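Local coordinates for protein exported gluconolactonase (Xanthomonas campestris pv. campestris, PDB 3DR2) that probably hydrolyses gluconolactone to gluconate in secondary glucose metabolism, as a calcium-binding six-bladed beta-propeller of the SMP-30 family, at residues H232-F244 against S254-G267. Numbering follows the deposited sequence.
Sequences HFASVPDGLPDGF and SSSGTGVCVFDSDG. With CA (calcium ion), chain D.
Phe263 takes the methyl of Ala234 over one face of its ring: Ala234 CB lies 4.0 Å from the centroid and 23° off the normal, a CH-pi contact, while Val236 CG1 and Ser235 O meet the ring edge. Phe233, with CG anti to its own N (chi1 172°), reaches the Asp264-Gly267 type I turn, where Ser265 O lies 3.5 Å from Phe233 CE2 at the ring's edge. Further along, Cys261 SG packs 3.6 Å from Pro237 CD, and Gly257 N donates a hydrogen bond to Asp238 O at 2.9 Å from above the carbonyl plane. Two donors grip Gly243 O: Ser255 N, nearly along the C=O axis, and Ser255 OG, 2.8 Å away on a lone pair, placed there by a chi1 of 61°. These two hydrogen bonds hold the backbone next to Asp242, whose OD1 binds the calcium ion at 2.4 Å, alongside Glu48, Asn134, Asn191 and four waters. In the propeller, the segment 232-244 links two blades: it leaves strand 226-234, outermost in its four-stranded sheet, runs back along strand 259-263 of the next blade, over Cys261 and Phe263, and enters that blade's strand 244-246, where Phe244 and Ser254 of strand 252-254 form an antiparallel non-hydrogen-bonded pair.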
# COMPACT_ATOMS: atom_id res chain seq x y z
N HIS A 232 14.31 7.22 31.60
CA HIS A 232 13.02 7.50 31.01
C HIS A 232 12.88 9.01 30.89
O HIS A 232 13.15 9.74 31.84
CB HIS A 232 11.90 6.95 31.90
CG HIS A 232 10.53 7.42 31.52
ND1 HIS A 232 10.04 8.66 31.88
CD2 HIS A 232 9.54 6.83 30.81
CE1 HIS A 232 8.81 8.80 31.42
NE2 HIS A 232 8.48 7.70 30.76
N PHE A 233 12.48 9.48 29.71
CA PHE A 233 12.32 10.91 29.48
C PHE A 233 10.86 11.32 29.51
O PHE A 233 10.50 12.29 30.18
CB PHE A 233 12.96 11.32 28.15
CG PHE A 233 12.67 12.74 27.76
CD1 PHE A 233 11.69 13.03 26.81
CD2 PHE A 233 13.35 13.80 28.36
CE1 PHE A 233 11.39 14.35 26.46
CE2 PHE A 233 13.05 15.13 28.02
CZ PHE A 233 12.08 15.40 27.08
N ALA A 234 10.01 10.60 28.79
CA ALA A 234 8.60 10.94 28.78
C ALA A 234 7.74 9.85 28.18
O ALA A 234 8.22 8.98 27.46
CB ALA A 234 8.37 12.25 28.03
N SER A 235 6.45 9.91 28.50
CA SER A 235 5.46 8.98 27.97
C SER A 235 4.41 9.88 27.35
O SER A 235 4.08 10.92 27.91
CB SER A 235 4.82 8.16 29.10
OG SER A 235 5.76 7.34 29.75
N VAL A 236 3.90 9.51 26.18
CA VAL A 236 2.85 10.32 25.57
C VAL A 236 1.53 9.82 26.13
O VAL A 236 1.38 8.63 26.41
CB VAL A 236 2.85 10.22 24.02
CG1 VAL A 236 4.09 10.88 23.46
CG2 VAL A 236 2.76 8.76 23.58
N PRO A 237 0.56 10.72 26.32
CA PRO A 237 -0.74 10.33 26.86
C PRO A 237 -1.42 9.17 26.14
O PRO A 237 -1.95 8.26 26.78
CB PRO A 237 -1.55 11.62 26.76
CG PRO A 237 -0.50 12.68 26.97
CD PRO A 237 0.62 12.17 26.09
N ASP A 238 -1.38 9.18 24.81
CA ASP A 238 -2.03 8.13 24.04
C ASP A 238 -1.24 7.61 22.85
O ASP A 238 -0.54 8.36 22.18
CB ASP A 238 -3.38 8.64 23.54
CG ASP A 238 -4.33 8.95 24.67
OD1 ASP A 238 -4.83 7.99 25.30
OD2 ASP A 238 -4.58 10.15 24.93
N GLY A 239 -1.36 6.31 22.60
CA GLY A 239 -0.68 5.72 21.47
C GLY A 239 0.81 5.56 21.65
O GLY A 239 1.32 5.49 22.77
N LEU A 240 1.52 5.52 20.53
CA LEU A 240 2.96 5.32 20.54
C LEU A 240 3.77 6.54 20.15
O LEU A 240 3.44 7.24 19.20
CB LEU A 240 3.32 4.20 19.56
CG LEU A 240 2.54 2.89 19.65
CD1 LEU A 240 2.71 2.10 18.37
CD2 LEU A 240 3.01 2.11 20.86
N PRO A 241 4.86 6.81 20.89
CA PRO A 241 5.70 7.96 20.55
C PRO A 241 6.61 7.37 19.46
O PRO A 241 7.70 6.89 19.74
CB PRO A 241 6.44 8.25 21.85
CG PRO A 241 6.56 6.90 22.48
CD PRO A 241 5.21 6.28 22.23
N ASP A 242 6.10 7.37 18.23
CA ASP A 242 6.78 6.81 17.07
C ASP A 242 7.99 7.64 16.67
O ASP A 242 9.11 7.36 17.10
CB ASP A 242 5.78 6.75 15.91
CG ASP A 242 6.13 5.71 14.88
OD1 ASP A 242 7.32 5.60 14.51
OD2 ASP A 242 5.20 5.00 14.41
N GLY A 243 7.77 8.65 15.84
CA GLY A 243 8.86 9.51 15.42
C GLY A 243 8.70 10.86 16.10
O GLY A 243 7.60 11.22 16.51
N PHE A 244 9.79 11.61 16.21
CA PHE A 244 9.74 12.91 16.86
C PHE A 244 10.95 13.76 16.46
O PHE A 244 11.89 13.26 15.84
CB PHE A 244 9.71 12.74 18.38
CG PHE A 244 10.81 11.87 18.91
CD1 PHE A 244 12.07 12.40 19.16
CD2 PHE A 244 10.59 10.52 19.15
CE1 PHE A 244 13.10 11.59 19.65
CE2 PHE A 244 11.61 9.70 19.64
CZ PHE A 244 12.87 10.24 19.89
N SER A 254 6.76 15.31 19.70
CA SER A 254 6.58 13.89 19.40
C SER A 254 5.22 13.47 18.89
O SER A 254 4.19 14.00 19.29
CB SER A 254 6.89 13.07 20.66
OG SER A 254 6.63 11.70 20.45
N SER A 255 5.23 12.48 18.01
CA SER A 255 4.00 11.94 17.47
C SER A 255 3.34 11.12 18.58
O SER A 255 3.99 10.77 19.58
CB SER A 255 4.29 11.03 16.28
OG SER A 255 5.11 9.93 16.69
N SER A 256 2.06 10.84 18.42
CA SER A 256 1.29 10.03 19.36
C SER A 256 0.01 9.60 18.64
O SER A 256 -0.22 9.99 17.50
CB SER A 256 0.96 10.81 20.63
OG SER A 256 0.03 11.85 20.38
N GLY A 257 -0.81 8.80 19.31
CA GLY A 257 -2.02 8.32 18.69
C GLY A 257 -3.05 9.39 18.39
O GLY A 257 -3.91 9.20 17.52
N THR A 258 -2.96 10.52 19.09
CA THR A 258 -3.93 11.60 18.92
C THR A 258 -3.39 12.89 18.32
O THR A 258 -4.16 13.83 18.09
CB THR A 258 -4.59 11.94 20.27
OG1 THR A 258 -3.58 12.35 21.20
CG2 THR A 258 -5.32 10.73 20.82
N GLY A 259 -2.09 12.94 18.07
CA GLY A 259 -1.50 14.14 17.51
C GLY A 259 -0.07 14.31 18.00
O GLY A 259 0.56 13.33 18.37
N VAL A 260 0.43 15.54 18.00
CA VAL A 260 1.79 15.79 18.45
C VAL A 260 1.85 16.39 19.86
O VAL A 260 1.11 17.32 20.19
CB VAL A 260 2.53 16.74 17.47
CG1 VAL A 260 3.84 17.23 18.10
CG2 VAL A 260 2.82 16.01 16.17
N CYS A 261 2.72 15.82 20.69
CA CYS A 261 2.90 16.27 22.07
C CYS A 261 4.20 17.05 22.12
O CYS A 261 5.18 16.67 21.48
CB CYS A 261 2.99 15.09 23.03
SG CYS A 261 1.53 14.04 23.12
N VAL A 262 4.21 18.15 22.87
CA VAL A 262 5.40 18.97 22.99
C VAL A 262 5.89 18.96 24.44
O VAL A 262 5.13 19.25 25.36
CB VAL A 262 5.12 20.42 22.55
CG1 VAL A 262 6.42 21.20 22.48
CG2 VAL A 262 4.42 20.43 21.20
N PHE A 263 7.16 18.59 24.62
CA PHE A 263 7.77 18.53 25.94
C PHE A 263 8.96 19.48 25.99
O PHE A 263 9.60 19.71 24.96
CB PHE A 263 8.31 17.13 26.25
CG PHE A 263 7.30 16.04 26.11
CD1 PHE A 263 7.05 15.44 24.88
CD2 PHE A 263 6.61 15.58 27.23
CE1 PHE A 263 6.14 14.39 24.76
CE2 PHE A 263 5.69 14.53 27.13
CZ PHE A 263 5.46 13.94 25.89
N ASP A 264 9.26 20.03 27.16
CA ASP A 264 10.42 20.90 27.29
C ASP A 264 11.58 19.96 27.58
O ASP A 264 11.38 18.75 27.72
CB ASP A 264 10.23 21.96 28.40
CG ASP A 264 10.15 21.36 29.80
OD1 ASP A 264 9.73 22.10 30.72
OD2 ASP A 264 10.52 20.19 30.00
N SER A 265 12.80 20.49 27.67
CA SER A 265 13.96 19.64 27.91
C SER A 265 13.94 18.89 29.24
O SER A 265 14.68 17.92 29.42
CB SER A 265 15.25 20.47 27.81
OG SER A 265 15.26 21.50 28.78
N ASP A 266 13.09 19.32 30.17
CA ASP A 266 13.02 18.63 31.45
C ASP A 266 11.97 17.53 31.44
O ASP A 266 11.72 16.88 32.45
CB ASP A 266 12.72 19.62 32.59
CG ASP A 266 13.80 20.68 32.75
OD1 ASP A 266 15.00 20.30 32.82
OD2 ASP A 266 13.47 21.88 32.82
N GLY A 267 11.35 17.32 30.28
CA GLY A 267 10.35 16.27 30.15
C GLY A 267 8.94 16.71 30.51
O GLY A 267 8.03 15.88 30.58
CA CA D . 9.12 5.12 13.01
O HOH W 1 8.20 13.53 31.31
O HOH W 2 -3.71 12.56 23.82
O HOH W 3 10.34 6.91 14.03
O HOH W 4 7.77 3.21 12.01
O HOH W 5 10.32 5.84 11.05
O HOH W 6 8.03 7.28 12.58